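Local coordinates for B- and T-lymphocyte attenuator (Mus musculus, PDB 1XAU), which acts as an inhibitory receptor on lymphocytes, binding TNFRSF14 (HVEM) through its extracellular immunoglobulin domain and dampening antigen-receptor signalling via the phosphatases SHP-1 and SHP-2, at residues H24-G29 / K84-S89; G92-S97 / V110-R115. One frame throughout, in Å; residues are numbered along the deposited sequence.

Contact 1. Residues H24-G29 / K84-S89; sequences HSAWTG and KPIHLS. With CD (cadmium ion), chain C.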
loop_
_atom_site.group_PDB
_atom_site.type_symbol
_atom_site.label_atom_id
_atom_site.label_comp_id
_atom_site.label_asym_id
_atom_site.label_seq_id
_atom_site.Cartn_x
_atom_site.Cartn_y
_atom_site.Cartn_z
ATOM N N HIS A 24 -3.956 11.244 2.983
ATOM C CA HIS A 24 -3.493 12.092 1.901
ATOM C C HIS A 24 -4.614 12.415 0.946
ATOM O O HIS A 24 -5.552 11.637 0.806
ATOM C CB HIS A 24 -2.308 11.423 1.094
ATOM C CG HIS A 24 -1.035 11.373 1.876
ATOM N ND1 HIS A 24 -0.273 12.497 2.086
ATOM C CD2 HIS A 24 -0.479 10.381 2.628
ATOM C CE1 HIS A 24 0.705 12.210 2.935
ATOM N NE2 HIS A 24 0.603 10.932 3.272
ATOM N N SER A 25 -4.516 13.558 0.269
ATOM C CA SER A 25 -5.530 13.913 -0.704
ATOM C C SER A 25 -4.842 13.937 -2.108
ATOM O O SER A 25 -3.668 14.201 -2.233
ATOM C CB SER A 25 -6.152 15.297 -0.386
ATOM O OG SER A 25 -6.889 15.271 0.858
ATOM N N ALA A 26 -5.610 13.698 -3.143
ATOM C CA ALA A 26 -5.098 13.652 -4.481
ATOM C C ALA A 26 -6.205 14.300 -5.361
ATOM O O ALA A 26 -7.343 14.563 -4.889
ATOM C CB ALA A 26 -4.908 12.210 -4.884
ATOM N N TRP A 27 -5.867 14.555 -6.615
ATOM C CA TRP A 27 -6.821 15.153 -7.557
ATOM C C TRP A 27 -7.099 14.129 -8.625
ATOM O O TRP A 27 -6.172 13.482 -9.109
ATOM C CB TRP A 27 -6.186 16.360 -8.275
ATOM C CG TRP A 27 -5.935 17.509 -7.338
ATOM C CD1 TRP A 27 -4.765 17.840 -6.751
ATOM C CD2 TRP A 27 -6.924 18.385 -6.798
ATOM N NE1 TRP A 27 -4.954 18.884 -5.855
ATOM C CE2 TRP A 27 -6.276 19.230 -5.870
ATOM C CE3 TRP A 27 -8.295 18.535 -7.005
ATOM C CZ2 TRP A 27 -6.960 20.226 -5.144
ATOM C CZ3 TRP A 27 -8.976 19.523 -6.303
ATOM C CH2 TRP A 27 -8.315 20.359 -5.380
ATOM N N THR A 28 -8.340 14.007 -9.061
ATOM C CA THR A 28 -8.627 13.053 -10.089
ATOM C C THR A 28 -7.809 13.332 -11.325
ATOM O O THR A 28 -7.566 14.509 -11.647
ATOM C CB THR A 28 -10.094 13.063 -10.430
ATOM O OG1 THR A 28 -10.291 12.023 -11.380
ATOM C CG2 THR A 28 -10.516 14.379 -11.088
ATOM N N GLY A 29 -7.343 12.276 -11.991
ATOM C CA GLY A 29 -6.480 12.431 -13.173
ATOM C C GLY A 29 -4.976 12.555 -12.915
ATOM O O GLY A 29 -4.160 12.453 -13.835
ATOM N N LYS A 84 -2.432 5.269 -12.123
ATOM C CA LYS A 84 -2.070 5.894 -13.390
ATOM C C LYS A 84 -3.268 5.929 -14.324
ATOM O O LYS A 84 -3.400 5.058 -15.208
ATOM C CB LYS A 84 -0.960 5.048 -14.046
ATOM C CG LYS A 84 -0.375 5.651 -15.356
ATOM C CD LYS A 84 0.861 4.878 -15.862
ATOM C CE LYS A 84 1.224 5.336 -17.341
ATOM N NZ LYS A 84 2.739 5.203 -17.677
ATOM N N PRO A 85 -4.156 6.898 -14.129
ATOM C CA PRO A 85 -4.088 7.938 -13.092
ATOM C C PRO A 85 -5.042 7.526 -11.997
ATOM O O PRO A 85 -5.729 6.514 -12.137
ATOM C CB PRO A 85 -4.668 9.165 -13.808
ATOM C CG PRO A 85 -5.762 8.574 -14.632
ATOM C CD PRO A 85 -5.196 7.205 -15.132
ATOM N N ILE A 86 -5.153 8.347 -10.958
ATOM C CA ILE A 86 -6.089 8.108 -9.899
ATOM C C ILE A 86 -7.498 8.628 -10.264
ATOM O O ILE A 86 -7.640 9.571 -11.089
ATOM C CB ILE A 86 -5.607 8.722 -8.579
ATOM C CG1 ILE A 86 -6.504 8.141 -7.473
ATOM C CG2 ILE A 86 -5.698 10.267 -8.624
ATOM C CD1 ILE A 86 -5.791 8.285 -6.160
ATOM N N HIS A 87 -8.525 7.948 -9.772
ATOM C CA HIS A 87 -9.895 8.337 -10.109
ATOM C C HIS A 87 -10.713 8.586 -8.870
ATOM O O HIS A 87 -10.349 8.164 -7.757
ATOM C CB HIS A 87 -10.624 7.217 -10.887
ATOM C CG HIS A 87 -9.840 6.609 -12.006
ATOM N ND1 HIS A 87 -9.206 5.378 -11.895
ATOM C CD2 HIS A 87 -9.586 7.054 -13.260
ATOM C CE1 HIS A 87 -8.586 5.106 -13.036
ATOM N NE2 HIS A 87 -8.805 6.106 -13.875
ATOM N N LEU A 88 -11.875 9.244 -9.022
ATOM C CA LEU A 88 -12.718 9.423 -7.837
ATOM C C LEU A 88 -13.030 8.122 -7.136
ATOM O O LEU A 88 -13.068 8.083 -5.876
ATOM C CB LEU A 88 -14.086 10.126 -8.180
ATOM C CG LEU A 88 -13.902 11.595 -8.583
ATOM C CD1 LEU A 88 -15.204 12.103 -9.381
ATOM C CD2 LEU A 88 -13.681 12.458 -7.301
ATOM N N SER A 89 -13.260 7.060 -7.895
ATOM C CA SER A 89 -13.600 5.771 -7.310
ATOM C C SER A 89 -12.460 5.163 -6.446
ATOM O O SER A 89 -12.670 4.138 -5.740
ATOM C CB SER A 89 -13.959 4.745 -8.401
ATOM O OG SER A 89 -12.905 4.672 -9.325
HETATM CD CD CD C . -0.389 14.497 0.992
HETATM O O HOH W 1 -2.455 15.262 1.330
HETATM O O HOH W 2 -1.112 13.766 -0.989
HETATM O O HOH W 3 -12.901 10.002 -11.778
HETATM O O HOH W 4 0.351 15.641 2.863
HETATM O O HOH W 5 -0.569 16.683 0.267
#
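Ile-86, Thr-28 and Gly-29 carry most of the buried surface where the end of one edge strand meets the loop that follows strand 78-83. The polar link is a single backbone bond, Gly-29 N to Ile-86 O at 2.9 Å. It is nearly straight at the hydrogen (168°), with the donor somewhat out of the carbonyl plane. Two branches of Ile-86 touch the other segment. Its CG2 comes against the carbonyl of Trp-27, 3.3 Å from Trp-27 O, this methyl lying between the backbone N and the carbonyl carbon. The other branch, CG1, is anti to the backbone N (chi1 -167°), and from it CD1 reaches Ala-26 CB at 4.2 Å. Phe-32, Ile-112 and Val-114 also touch Ile-86, which places the residue between the two sheets of this immunoglobulin beta sandwich, at one end of its core. The directions of residues 26-29 and 85-88 differ by 113°, so the segments meet crosswise and do not extend a sheet. On the exposed side, Thr-28 OG1 stands 3.6 Å from Ile-86 O without a hydrogen bond. A water accepts from Leu-88 N and makes a weak bond to Thr-28 OG1. The carbonyl oxygen of Gly-29 packs 3.3 Å from CB of Pro-85, the residue after a cis peptide bond. At the far end of 24-29, His-24 ND1 binds a cadmium ion at 2.3 Å; four waters are its other ligands, two of them also hydrogen-bonded to the backbone of Ser-25.

Contact 2. Residues G92-S97 / V110-R115; sequences GSYSCS and VTIHVR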
loop_
_atom_site.group_PDB
_atom_site.type_symbol
_atom_site.label_atom_id
_atom_site.label_comp_id
_atom_site.label_asym_id
_atom_site.label_seq_id
_atom_site.Cartn_x
_atom_site.Cartn_y
_atom_site.Cartn_z
ATOM N N GLY A 92 -10.670 6.099 -0.548
ATOM C CA GLY A 92 -10.838 4.933 0.345
ATOM C C GLY A 92 -9.641 4.699 1.227
ATOM O O GLY A 92 -8.693 5.532 1.230
ATOM N N SER A 93 -9.630 3.569 1.954
ATOM C CA SER A 93 -8.573 3.241 2.934
ATOM C C SER A 93 -7.797 2.057 2.420
ATOM O O SER A 93 -8.425 1.106 1.933
ATOM C CB SER A 93 -9.198 2.867 4.326
ATOM O OG SER A 93 -9.803 4.003 4.909
ATOM N N TYR A 94 -6.454 2.138 2.458
ATOM C CA TYR A 94 -5.602 1.085 1.908
ATOM C C TYR A 94 -4.621 0.558 2.993
ATOM O O TYR A 94 -4.292 1.265 3.925
ATOM C CB TYR A 94 -4.774 1.703 0.761
ATOM C CG TYR A 94 -5.620 2.145 -0.429
ATOM C CD1 TYR A 94 -5.763 1.300 -1.506
ATOM C CD2 TYR A 94 -6.290 3.372 -0.435
ATOM C CE1 TYR A 94 -6.545 1.660 -2.602
ATOM C CE2 TYR A 94 -7.115 3.753 -1.522
ATOM C CZ TYR A 94 -7.218 2.864 -2.604
ATOM O OH TYR A 94 -7.962 3.114 -3.768
ATOM N N SER A 95 -4.159 -0.663 2.862
ATOM C CA SER A 95 -3.140 -1.175 3.826
ATOM C C SER A 95 -2.356 -2.204 3.040
ATOM O O SER A 95 -2.815 -2.649 1.966
ATOM C CB SER A 95 -3.804 -1.859 5.071
ATOM O OG SER A 95 -4.605 -2.979 4.678
ATOM N N CYS A 96 -1.201 -2.634 3.560
ATOM C CA CYS A 96 -0.419 -3.665 2.875
ATOM C C CYS A 96 -0.294 -4.856 3.871
ATOM O O CYS A 96 -0.441 -4.679 5.095
ATOM C CB CYS A 96 0.976 -3.076 2.387
ATOM S SG CYS A 96 1.810 -2.129 3.738
ATOM N N SER A 97 -0.111 -6.061 3.357
ATOM C CA SER A 97 -0.011 -7.213 4.276
ATOM C C SER A 97 0.867 -8.246 3.624
ATOM O O SER A 97 1.151 -8.202 2.418
ATOM C CB SER A 97 -1.370 -7.878 4.585
ATOM O OG SER A 97 -2.046 -8.116 3.373
ATOM N N VAL A 110 -3.770 3.817 5.206
ATOM C CA VAL A 110 -3.592 5.178 4.666
ATOM C C VAL A 110 -4.920 5.487 4.008
ATOM O O VAL A 110 -5.443 4.683 3.226
ATOM C CB VAL A 110 -2.364 5.316 3.680
ATOM C CG1 VAL A 110 -2.294 4.188 2.728
ATOM C CG2 VAL A 110 -2.414 6.659 2.948
ATOM N N THR A 111 -5.491 6.653 4.308
ATOM C CA THR A 111 -6.800 7.002 3.735
ATOM C C THR A 111 -6.519 8.004 2.635
ATOM O O THR A 111 -5.799 8.991 2.893
ATOM C CB THR A 111 -7.612 7.754 4.813
ATOM O OG1 THR A 111 -7.892 6.821 5.850
ATOM C CG2 THR A 111 -8.929 8.288 4.274
ATOM N N ILE A 112 -7.055 7.765 1.434
ATOM C CA ILE A 112 -6.834 8.711 0.315
ATOM C C ILE A 112 -8.170 9.362 0.015
ATOM O O ILE A 112 -9.190 8.679 -0.107
ATOM C CB ILE A 112 -6.387 7.932 -0.975
ATOM C CG1 ILE A 112 -5.104 7.167 -0.617
ATOM C CG2 ILE A 112 -6.209 8.910 -2.195
ATOM C CD1 ILE A 112 -4.072 8.073 0.069
ATOM N N HIS A 113 -8.170 10.664 -0.130
ATOM C CA HIS A 113 -9.403 11.334 -0.443
ATOM C C HIS A 113 -9.118 11.942 -1.827
ATOM O O HIS A 113 -8.164 12.673 -1.956
ATOM C CB HIS A 113 -9.659 12.444 0.571
ATOM C CG HIS A 113 -10.704 13.414 0.129
ATOM N ND1 HIS A 113 -11.959 13.025 -0.266
ATOM C CD2 HIS A 113 -10.665 14.753 -0.021
ATOM C CE1 HIS A 113 -12.653 14.071 -0.662
ATOM N NE2 HIS A 113 -11.889 15.139 -0.518
ATOM N N VAL A 114 -9.948 11.649 -2.814
ATOM C CA VAL A 114 -9.716 12.150 -4.187
ATOM C C VAL A 114 -10.718 13.258 -4.503
ATOM O O VAL A 114 -11.941 13.063 -4.370
ATOM C CB VAL A 114 -9.885 11.010 -5.158
ATOM C CG1 VAL A 114 -9.533 11.496 -6.616
ATOM C CG2 VAL A 114 -8.923 9.817 -4.775
ATOM N N ARG A 115 -10.188 14.411 -4.857
ATOM C CA ARG A 115 -10.983 15.629 -5.198
ATOM C C ARG A 115 -11.160 15.810 -6.715
ATOM O O ARG A 115 -10.242 15.432 -7.487
ATOM C CB ARG A 115 -10.250 16.833 -4.602
ATOM C CG ARG A 115 -9.811 16.666 -3.141
ATOM C CD ARG A 115 -8.675 17.704 -2.764
ATOM N NE ARG A 115 -7.347 17.239 -3.185
ATOM C CZ ARG A 115 -6.192 17.724 -2.730
ATOM N NH1 ARG A 115 -6.199 18.710 -1.820
ATOM N NH2 ARG A 115 -5.010 17.225 -3.180
#
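The beta hairpin of strands 92-100 and 103-114 lies inside the five-stranded sheet of the immunoglobulin domain, and residues 92-94 pair antiparallel with 110-112 near its open end. Two hydrogen-bonded pairs flank a non-hydrogen-bonded one. Gly-92 and Ile-112 exchange both bonds, Gly-92 N to Ile-112 O at 3.0 Å and Ile-112 N to Gly-92 O at 2.8 Å. Tyr-94 and Val-110 do the same, Tyr-94 N reaching Val-110 O at 2.8 Å and Val-110 N reaching Tyr-94 O at 2.9 Å. Between them Ser-93 and Thr-111 close to 4.2 Å between CA atoms, with Ser-93 OG 3.5 Å from Thr-111 OG1 on the face turned from the core. The opposite face carries Tyr-94, Val-110 and Ile-112. Tyr-94 CG sits beside its own backbone N, anti to the carbonyl carbon (chi1 -66°), and the ring's CD2 lies 4.0 Å from Ile-112 CG1, the two side chains crossing at about a right angle. Val-110 O approaches the ring at its edge, in plane, while Val-110 CG1 packs against Tyr-94 CB at 4.0 Å. Ile-34 of the other sheet touches all three of these side chains. The phenol oxygen is hydrogen-bonded to Asp-90 O, the tyrosine corner characteristic of immunoglobulin domains, and two residues on, Cys-96 forms the intersheet disulfide with Cys-36 that marks the same fold.

Contacts 1 and 2 meet along the seam between strands 22-26 and 103-114, neighbours in one sheet, with their centres 11 Å apart. The direct join is Arg-115: its backbone N lies 2.8 Å from Ala-26 O and its O 2.9 Å from Thr-28 N, both probable hydrogen bonds, while its side chain makes a cation-pi contact with Trp-27. In the interior, Ile-86 and Ile-112 bring the two contacts together in the core, so the two share one apolar layer. The cadmium ion sits beside the strand edge, bound at His-24 and about 7 Å from the side chain of Ile-112, whose side chain also touches His-24.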